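Local coordinates for LipS lipolytic enzyme (Unidentified, PDB 4FBL), which is a thermostable lipase of the alpha/beta hydrolase family that hydrolyses ester bonds of lipids, at the interface of chains A and B. Numbering follows the deposited sequence. Chains: chain A/B, LipS lipolytic enzyme.

The four contacts belong to one two-fold interface between chains A and B. Contacts 1 and 4 share A:Ala163 and A:Ala164, and their C-alpha centres are about 9 Å apart. Contact 3 lies about 10 Å from contact 1 and 13 Å from contact 2. Contacts 2 and 4 are farthest apart, at about 20 Å. B:Phe167 meets A:Thr105 and A:Trp136 in contact 2; A:Phe167 meets B:Thr105 and B:Trp136 in contact 4, partly as its twin. Helix 200-213 takes part in contacts 1, 2 and 3. Residues 159-169 of each chain pack reciprocally on the partner. The structure alone does not show a dimer in solution.

Contact 1: the interface of chains A and B. Residues chain A 159-160, 163-164, 204; chain B 209, 212-213.
A:Ala163 and B:Met212 meet at the apolar centre. The methyl CB of A:Ala163 lies 3.5 Å from CB of B:Met212 and also touches its CG. On another flank this methyl packs against CG of B:Leu213, at 3.8 Å. The B:Met212 side chain then runs along chain A. Its CG stands anti to the backbone N (chi1 -159°), and the chain bends at chi3 (-51°), which turns the terminal methyl toward A:Ile204. The two side chains meet tip to tip, with CE of B:Met212 4.0 Å from CG2 of A:Ile204. The same CG2 touches CG2 of B:Val209, whose side chain crosses that of A:Ile204 at about a right angle. The other branch of B:Val209, CG1, lies beside the carbonyl oxygen of A:Ala163. Farther out, CD2 of B:Leu213 rests 3.6 Å from the backbone N of A:Ala164. The ring atom CG of A:Pro160 lies 3.5 Å from the backbone O of B:Met212. At the polar rim the thioether sulfur SD of B:Met212 is 3.2 Å from the carbonyl O of A:Ser159. The backbone N of A:Ser159 makes a weak hydrogen bond to the same sulfur. The methionine is thus followed by chain A from backbone to tip. In the fold, the C-terminal half of helix 200-213 of chain B packs on helix 160-166 and the loop residue before it, and on helix 200-213, of chain A.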
loop_
_atom_site.group_PDB
_atom_site.type_symbol
_atom_site.label_atom_id
_atom_site.label_comp_id
_atom_site.label_asym_id
_atom_site.label_seq_id
_atom_site.Cartn_x
_atom_site.Cartn_y
_atom_site.Cartn_z
ATOM N N SER A 159 5.287 -10.000 4.453
ATOM C CA SER A 159 5.757 -11.134 3.703
ATOM C C SER A 159 6.476 -10.690 2.431
ATOM O O SER A 159 5.775 -10.297 1.460
ATOM C CB SER A 159 4.573 -12.029 3.334
ATOM O OG SER A 159 5.065 -13.083 2.500
ATOM N N PRO A 160 7.833 -10.768 2.396
ATOM C CA PRO A 160 8.638 -10.533 1.080
ATOM C C PRO A 160 8.200 -11.374 -0.100
ATOM O O PRO A 160 8.087 -10.886 -1.185
ATOM C CB PRO A 160 10.104 -10.848 1.472
ATOM C CG PRO A 160 10.161 -10.433 2.987
ATOM C CD PRO A 160 8.747 -11.097 3.524
ATOM N N ALA A 163 4.917 -9.752 -1.270
ATOM C CA ALA A 163 5.244 -8.447 -1.955
ATOM C C ALA A 163 5.877 -8.740 -3.351
ATOM O O ALA A 163 5.575 -8.036 -4.331
ATOM C CB ALA A 163 6.181 -7.596 -1.116
ATOM N N ALA A 164 6.682 -9.808 -3.458
ATOM C CA ALA A 164 7.293 -10.169 -4.766
ATOM C C ALA A 164 6.330 -10.668 -5.776
ATOM O O ALA A 164 6.733 -10.895 -6.919
ATOM C CB ALA A 164 8.416 -11.221 -4.612
ATOM N N ILE A 204 -2.542 -5.545 -0.245
ATOM C CA ILE A 204 -1.447 -4.819 0.369
ATOM C C ILE A 204 -1.852 -3.292 0.382
ATOM O O ILE A 204 -1.644 -2.617 1.380
ATOM C CB ILE A 204 -0.161 -5.022 -0.414
ATOM C CG1 ILE A 204 0.319 -6.471 -0.284
ATOM C CG2 ILE A 204 0.940 -3.922 -0.028
ATOM C CD1 ILE A 204 1.580 -6.779 -1.164
ATOM N N VAL B 209 4.661 -1.823 -1.129
ATOM C CA VAL B 209 5.234 -3.010 -1.751
ATOM C C VAL B 209 6.753 -2.944 -1.568
ATOM O O VAL B 209 7.382 -3.923 -1.136
ATOM C CB VAL B 209 4.805 -3.191 -3.212
ATOM C CG1 VAL B 209 5.683 -4.321 -3.912
ATOM C CG2 VAL B 209 3.271 -3.534 -3.264
ATOM N N MET B 212 7.807 -3.754 1.974
ATOM C CA MET B 212 7.690 -5.202 2.271
ATOM C C MET B 212 8.807 -6.080 1.572
ATOM O O MET B 212 9.226 -7.133 2.099
ATOM C CB MET B 212 6.299 -5.681 1.828
ATOM C CG MET B 212 5.875 -7.026 2.561
ATOM S SD MET B 212 4.232 -7.611 2.165
ATOM C CE MET B 212 3.239 -6.076 2.473
ATOM N N LEU B 213 9.306 -5.618 0.404
ATOM C CA LEU B 213 10.474 -6.232 -0.253
ATOM C C LEU B 213 11.883 -5.991 0.350
ATOM O O LEU B 213 12.842 -6.694 -0.013
ATOM C CB LEU B 213 10.524 -5.750 -1.678
ATOM C CG LEU B 213 9.434 -6.266 -2.567
ATOM C CD1 LEU B 213 9.450 -5.586 -4.001
ATOM C CD2 LEU B 213 9.611 -7.776 -2.779
#

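Contact 2: the interface of chains A and B. Residues chain A 101-102, 105, 136, 205-206, 209; chain B 167, 201.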
loop_
_atom_site.group_PDB
_atom_site.type_symbol
_atom_site.label_atom_id
_atom_site.label_comp_id
_atom_site.label_asym_id
_atom_site.label_seq_id
_atom_site.Cartn_x
_atom_site.Cartn_y
_atom_site.Cartn_z
ATOM N N ALA A 101 -9.036 -2.897 -5.005
ATOM C CA ALA A 101 -9.339 -2.193 -3.773
ATOM C C ALA A 101 -10.399 -1.070 -3.948
ATOM O O ALA A 101 -11.108 -0.775 -2.962
ATOM C CB ALA A 101 -8.085 -1.638 -3.177
ATOM N N SER A 102 -10.472 -0.372 -5.114
ATOM C CA SER A 102 -11.570 0.599 -5.292
ATOM C C SER A 102 -12.907 -0.107 -5.263
ATOM O O SER A 102 -13.909 0.478 -4.756
ATOM C CB SER A 102 -11.458 1.438 -6.633
ATOM O OG SER A 102 -10.095 1.901 -6.725
ATOM N N THR A 105 -13.553 -1.034 -1.284
ATOM C CA THR A 105 -13.923 0.130 -0.523
ATOM C C THR A 105 -15.295 0.602 -1.002
ATOM O O THR A 105 -16.097 0.986 -0.170
ATOM C CB THR A 105 -12.829 1.256 -0.631
ATOM O OG1 THR A 105 -12.568 1.489 -2.029
ATOM C CG2 THR A 105 -11.552 0.748 0.059
ATOM N N TRP A 136 -10.126 1.156 8.067
ATOM C CA TRP A 136 -10.116 2.128 6.990
ATOM C C TRP A 136 -11.395 2.925 7.091
ATOM O O TRP A 136 -11.332 4.150 7.020
ATOM C CB TRP A 136 -10.042 1.451 5.571
ATOM C CG TRP A 136 -10.441 2.429 4.480
ATOM C CD1 TRP A 136 -9.622 3.427 3.943
ATOM C CD2 TRP A 136 -11.717 2.559 3.793
ATOM N NE1 TRP A 136 -10.337 4.179 2.998
ATOM C CE2 TRP A 136 -11.596 3.669 2.882
ATOM C CE3 TRP A 136 -12.968 1.896 3.895
ATOM C CZ2 TRP A 136 -12.661 4.098 2.041
ATOM C CZ3 TRP A 136 -14.048 2.335 3.017
ATOM C CH2 TRP A 136 -13.871 3.418 2.137
ATOM N N THR A 205 -2.487 -2.799 -0.671
ATOM C CA THR A 205 -2.897 -1.406 -0.639
ATOM C C THR A 205 -3.927 -1.053 0.468
ATOM O O THR A 205 -3.842 0.018 1.134
ATOM C CB THR A 205 -3.605 -1.040 -2.008
ATOM O OG1 THR A 205 -2.680 -1.231 -3.072
ATOM C CG2 THR A 205 -4.038 0.418 -2.059
ATOM N N ILE A 206 -4.934 -1.906 0.622
ATOM C CA ILE A 206 -5.956 -1.626 1.668
ATOM C C ILE A 206 -5.270 -1.629 2.996
ATOM O O ILE A 206 -5.544 -0.794 3.794
ATOM C CB ILE A 206 -7.069 -2.689 1.751
ATOM C CG1 ILE A 206 -7.912 -2.740 0.475
ATOM C CG2 ILE A 206 -7.923 -2.514 3.046
ATOM C CD1 ILE A 206 -8.724 -1.575 0.325
ATOM N N VAL A 209 -3.230 1.748 3.409
ATOM C CA VAL A 209 -4.054 2.909 3.625
ATOM C C VAL A 209 -4.685 2.912 5.060
ATOM O O VAL A 209 -4.531 3.885 5.819
ATOM C CB VAL A 209 -5.068 3.000 2.518
ATOM C CG1 VAL A 209 -6.120 4.129 2.793
ATOM C CG2 VAL A 209 -4.342 3.300 1.259
ATOM N N PHE B 167 -9.174 6.541 -1.021
ATOM C CA PHE B 167 -10.439 5.945 -1.509
ATOM C C PHE B 167 -11.703 6.716 -1.132
ATOM O O PHE B 167 -12.731 6.108 -0.826
ATOM C CB PHE B 167 -10.597 4.505 -0.974
ATOM C CG PHE B 167 -9.542 3.571 -1.493
ATOM C CD1 PHE B 167 -9.630 3.095 -2.793
ATOM C CD2 PHE B 167 -8.449 3.243 -0.718
ATOM C CE1 PHE B 167 -8.698 2.262 -3.314
ATOM C CE2 PHE B 167 -7.449 2.388 -1.245
ATOM C CZ PHE B 167 -7.574 1.895 -2.539
ATOM N N LYS B 201 -3.720 6.718 -4.455
ATOM C CA LYS B 201 -3.738 5.325 -3.951
ATOM C C LYS B 201 -2.469 4.518 -4.477
ATOM O O LYS B 201 -1.805 3.782 -3.717
ATOM C CB LYS B 201 -5.071 4.654 -4.311
ATOM C CG LYS B 201 -5.253 4.303 -5.747
ATOM C CD LYS B 201 -6.617 3.669 -6.111
ATOM C CE LYS B 201 -7.785 4.664 -5.951
ATOM N NZ LYS B 201 -7.885 5.688 -7.071
HETATM O O HOH W 1 -9.042 6.474 1.881
#
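B:Phe167 follows helix 160-166 and inserts into a pocket of chain A built from helices 101-118, 129-140 and 200-213. Its ring is directed into the pocket by CG standing anti to the carbonyl carbon (chi1 -64°). The ring tip CZ lies 3.6 Å from CB of A:Ala101. A:Thr105 crosses the phenylalanine at about a right angle and sets its methyl CG2 over one ring face, 3.8 Å from CG and offset toward the rim. Its hydroxyl OG1 lies 3.4 Å from CD1 of B:Phe167, and a hydrogen bond to the carbonyl O of A:Ala101 at 2.9 Å fixes the rotation of this side chain. A:Ser102 OG and A:Thr205 CG2 sit at the ring edge, in its plane. CG2 of A:Val209 meets CE2 of the ring at 4.1 Å. Near the backbone of B:Phe167, CZ2 of A:Trp136 packs on its CB at 3.7 Å. Water 1 joins the indole NE1 of A:Trp136 to the backbone N of B:Phe167, at 2.9 Å from each. The bent chain of B:Lys201 brings its CE alongside the hydroxyl of A:Ser102. The site seats one aromatic ring in the partner and probably helps to hold the two subunits in register.

Contact 3: the interface of chains A and B. Residues chain A 156, 211; chain B 156, 211.
A:Glu211 and A:Arg156 meet B:Arg156 and B:Glu211 in a four-residue salt-bridge network of this alpha/beta hydrolase pair. The methylene stems of the four side chains carry the charged ends to the contact. Each glutamate projects from helix 200-213 with an extended chain, and CG of A:Glu211 stands anti to its backbone N (chi1 168°). Each arginine bends at chi3, which swings its guanidinium toward the other chain. Arginine and glutamate cross at about a right angle in both pairs. NH2 of A:Arg156 donates a hydrogen bond to OE2 of B:Glu211 at 3.2 Å. The donor comes from above the carboxylate plane, 65° out of it. The reciprocal pair is shorter, with NH2 of B:Arg156 2.6 Å from OE2 of A:Glu211. It is a salt bridge without a hydrogen bond: OE2 lies in the guanidinium plane, straight beyond NH2 along the CZ-NH2 bond, between the N-H directions. The planes are 63° apart. Within chain A, NH1 of A:Arg156 donates to the syn lone pair of OE1 of A:Glu211 at 3.2 Å, nearly in the guanidinium plane. Within chain B, NE of B:Arg156 instead forms a salt bridge with OE1 of B:Glu211 at 3.4 Å. NH1 of A:Arg156 and NH2 of B:Arg156 come within 4.2 Å, and the flanking carboxylates probably offset this like charge.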
loop_
_atom_site.group_PDB
_atom_site.type_symbol
_atom_site.label_atom_id
_atom_site.label_comp_id
_atom_site.label_asym_id
_atom_site.label_seq_id
_atom_site.Cartn_x
_atom_site.Cartn_y
_atom_site.Cartn_z
ATOM N N ARG A 156 -0.511 -5.153 7.983
ATOM C CA ARG A 156 0.853 -5.504 7.526
ATOM C C ARG A 156 1.000 -7.037 7.379
ATOM O O ARG A 156 1.017 -7.773 8.381
ATOM C CB ARG A 156 1.881 -4.992 8.540
ATOM C CG ARG A 156 2.002 -3.447 8.586
ATOM C CD ARG A 156 2.931 -2.990 9.756
ATOM N NE ARG A 156 4.313 -3.222 9.402
ATOM C CZ ARG A 156 4.986 -2.495 8.492
ATOM N NH1 ARG A 156 4.414 -1.437 7.879
ATOM N NH2 ARG A 156 6.246 -2.811 8.215
ATOM N N GLU A 211 -3.400 1.414 7.680
ATOM C CA GLU A 211 -2.438 1.718 8.745
ATOM C C GLU A 211 -2.159 3.272 8.875
ATOM O O GLU A 211 -2.005 3.813 9.935
ATOM C CB GLU A 211 -1.133 0.943 8.506
ATOM C CG GLU A 211 0.023 1.439 9.427
ATOM C CD GLU A 211 1.362 0.712 9.323
ATOM O OE1 GLU A 211 1.550 -0.182 8.484
ATOM O OE2 GLU A 211 2.286 1.050 10.116
ATOM N N ARG B 156 7.119 5.369 3.102
ATOM C CA ARG B 156 6.082 5.698 4.142
ATOM C C ARG B 156 5.844 7.196 4.154
ATOM O O ARG B 156 6.738 7.944 4.568
ATOM C CB ARG B 156 6.580 5.233 5.502
ATOM C CG ARG B 156 6.762 3.732 5.608
ATOM C CD ARG B 156 7.167 3.344 7.140
ATOM N NE ARG B 156 6.061 2.673 7.824
ATOM C CZ ARG B 156 5.106 3.267 8.545
ATOM N NH1 ARG B 156 5.108 4.588 8.766
ATOM N NH2 ARG B 156 4.147 2.541 9.083
ATOM N N GLU B 211 8.546 -1.230 0.736
ATOM C CA GLU B 211 8.852 -1.523 2.112
ATOM C C GLU B 211 8.837 -3.050 2.425
ATOM O O GLU B 211 9.702 -3.552 3.162
ATOM C CB GLU B 211 7.878 -0.815 3.067
ATOM C CG GLU B 211 8.449 -0.954 4.520
ATOM C CD GLU B 211 7.549 -0.232 5.626
ATOM O OE1 GLU B 211 6.648 0.513 5.287
ATOM O OE2 GLU B 211 7.780 -0.388 6.831
#

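Contact 4: the interface of chains A and B. Residues chain A 163-164, 167-169; chain B 105, 109, 136, 140-141.
To reach A:Ala164, CG of B:Gln140 is anti to the backbone N (chi1 176°) and the chain then bends at chi2 (67°), which aims the amide across the interface. NE2 donates a hydrogen bond to the carbonyl O of A:Ala164 at 3.1 Å, with 160° at the hydrogen. The acceptor lies nearly in the amide plane; the donor is tilted from the carbonyl plane. The other amide atom, OE1, contacts water 2 at 2.5 Å. This water also meets the carbonyl O of A:Ala163 at 2.9 Å and the backbone N of A:Phe167 at 2.8 Å. The indole NE1 of B:Trp136 also bonds to this water, 3.1 Å away, with the water in the ring plane at its edge. The water thus joins the end of helix 160-166 to helix 129-140 of the partner. CB of A:Phe167 rests 3.7 Å from CZ2 of B:Trp136, and its backbone O lies in the indole plane at the edge. B:Thr105 crosses A:Phe167 at about a right angle, its hydroxyl OG1 3.4 Å from CD1 of A:Phe167. The indole is sandwiched within chain B, CG2 of B:Thr105 over the centre of one face and CB of B:Gln140 near the rim of the other. At the outer end, CD of A:Pro169 lies 3.9 Å from CZ of B:Phe141, and its CG sits at the ring edge, in plane. The site probably anchors segment 163-169 of one subunit on helices 101-118 and 129-140 of the other.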
loop_
_atom_site.group_PDB
_atom_site.type_symbol
_atom_site.label_atom_id
_atom_site.label_comp_id
_atom_site.label_asym_id
_atom_site.label_seq_id
_atom_site.Cartn_x
_atom_site.Cartn_y
_atom_site.Cartn_z
ATOM N N ALA A 163 4.917 -9.752 -1.270
ATOM C CA ALA A 163 5.244 -8.447 -1.955
ATOM C C ALA A 163 5.877 -8.740 -3.351
ATOM O O ALA A 163 5.575 -8.036 -4.331
ATOM C CB ALA A 163 6.181 -7.596 -1.116
ATOM N N ALA A 164 6.682 -9.808 -3.458
ATOM C CA ALA A 164 7.293 -10.169 -4.766
ATOM C C ALA A 164 6.330 -10.668 -5.776
ATOM O O ALA A 164 6.733 -10.895 -6.919
ATOM C CB ALA A 164 8.416 -11.221 -4.612
ATOM N N PHE A 167 3.597 -6.971 -8.289
ATOM C CA PHE A 167 3.865 -6.487 -9.692
ATOM C C PHE A 167 4.912 -7.326 -10.489
ATOM O O PHE A 167 5.800 -6.768 -11.159
ATOM C CB PHE A 167 4.414 -5.023 -9.562
ATOM C CG PHE A 167 3.399 -4.067 -8.951
ATOM C CD1 PHE A 167 2.297 -3.684 -9.690
ATOM C CD2 PHE A 167 3.543 -3.606 -7.656
ATOM C CE1 PHE A 167 1.272 -2.771 -9.149
ATOM C CE2 PHE A 167 2.552 -2.765 -7.080
ATOM C CZ PHE A 167 1.392 -2.350 -7.891
ATOM N N ASN A 168 4.840 -8.640 -10.390
ATOM C CA ASN A 168 5.801 -9.529 -10.969
ATOM C C ASN A 168 5.346 -9.706 -12.369
ATOM O O ASN A 168 4.222 -10.178 -12.602
ATOM C CB ASN A 168 5.769 -10.833 -10.209
ATOM C CG ASN A 168 6.892 -11.772 -10.595
ATOM O OD1 ASN A 168 7.430 -11.653 -11.653
ATOM N ND2 ASN A 168 7.272 -12.657 -9.702
ATOM N N PRO A 169 6.177 -9.297 -13.342
ATOM C CA PRO A 169 5.775 -9.532 -14.770
ATOM C C PRO A 169 5.823 -11.022 -15.204
ATOM O O PRO A 169 5.219 -11.376 -16.205
ATOM C CB PRO A 169 6.800 -8.721 -15.582
ATOM C CG PRO A 169 8.061 -8.671 -14.689
ATOM C CD PRO A 169 7.560 -8.792 -13.198
ATOM N N THR B 105 5.287 0.524 -12.658
ATOM C CA THR B 105 6.242 -0.574 -12.503
ATOM C C THR B 105 6.544 -1.164 -13.905
ATOM O O THR B 105 7.683 -1.614 -14.183
ATOM C CB THR B 105 5.721 -1.675 -11.537
ATOM O OG1 THR B 105 4.337 -2.013 -11.812
ATOM C CG2 THR B 105 5.885 -1.238 -10.099
ATOM N N VAL B 109 10.178 -1.720 -15.709
ATOM C CA VAL B 109 10.484 -2.954 -16.388
ATOM C C VAL B 109 10.924 -2.700 -17.844
ATOM O O VAL B 109 11.929 -3.209 -18.239
ATOM C CB VAL B 109 9.285 -3.942 -16.330
ATOM C CG1 VAL B 109 9.631 -5.161 -17.148
ATOM C CG2 VAL B 109 9.147 -4.426 -14.867
ATOM N N TRP B 136 11.891 -1.106 -5.024
ATOM C CA TRP B 136 11.028 -2.162 -5.531
ATOM C C TRP B 136 11.782 -2.990 -6.553
ATOM O O TRP B 136 11.645 -4.246 -6.549
ATOM C CB TRP B 136 9.735 -1.592 -6.188
ATOM C CG TRP B 136 9.007 -2.610 -6.955
ATOM C CD1 TRP B 136 8.075 -3.553 -6.471
ATOM C CD2 TRP B 136 9.085 -2.822 -8.370
ATOM N NE1 TRP B 136 7.640 -4.361 -7.503
ATOM C CE2 TRP B 136 8.219 -3.933 -8.682
ATOM C CE3 TRP B 136 9.786 -2.183 -9.401
ATOM C CZ2 TRP B 136 8.079 -4.455 -9.997
ATOM C CZ3 TRP B 136 9.648 -2.697 -10.711
ATOM C CH2 TRP B 136 8.776 -3.821 -10.994
ATOM N N GLN B 140 12.539 -6.966 -6.241
ATOM C CA GLN B 140 11.726 -7.740 -7.185
ATOM C C GLN B 140 12.619 -8.602 -8.063
ATOM O O GLN B 140 12.210 -9.765 -8.408
ATOM C CB GLN B 140 10.909 -6.839 -8.092
ATOM C CG GLN B 140 10.117 -7.547 -9.146
ATOM C CD GLN B 140 8.953 -8.436 -8.519
ATOM O OE1 GLN B 140 7.924 -7.934 -8.162
ATOM N NE2 GLN B 140 9.172 -9.730 -8.393
ATOM N N PHE B 141 13.815 -8.071 -8.393
ATOM C CA PHE B 141 14.809 -8.769 -9.292
ATOM C C PHE B 141 16.137 -8.729 -8.554
ATOM O O PHE B 141 17.000 -7.897 -8.848
ATOM C CB PHE B 141 14.956 -7.996 -10.567
ATOM C CG PHE B 141 13.632 -7.793 -11.295
ATOM C CD1 PHE B 141 13.049 -8.846 -12.068
ATOM C CD2 PHE B 141 12.942 -6.566 -11.183
ATOM C CE1 PHE B 141 11.783 -8.632 -12.734
ATOM C CE2 PHE B 141 11.724 -6.319 -11.864
ATOM C CZ PHE B 141 11.129 -7.343 -12.635
HETATM O O HOH W 2 6.014 -6.886 -6.920
#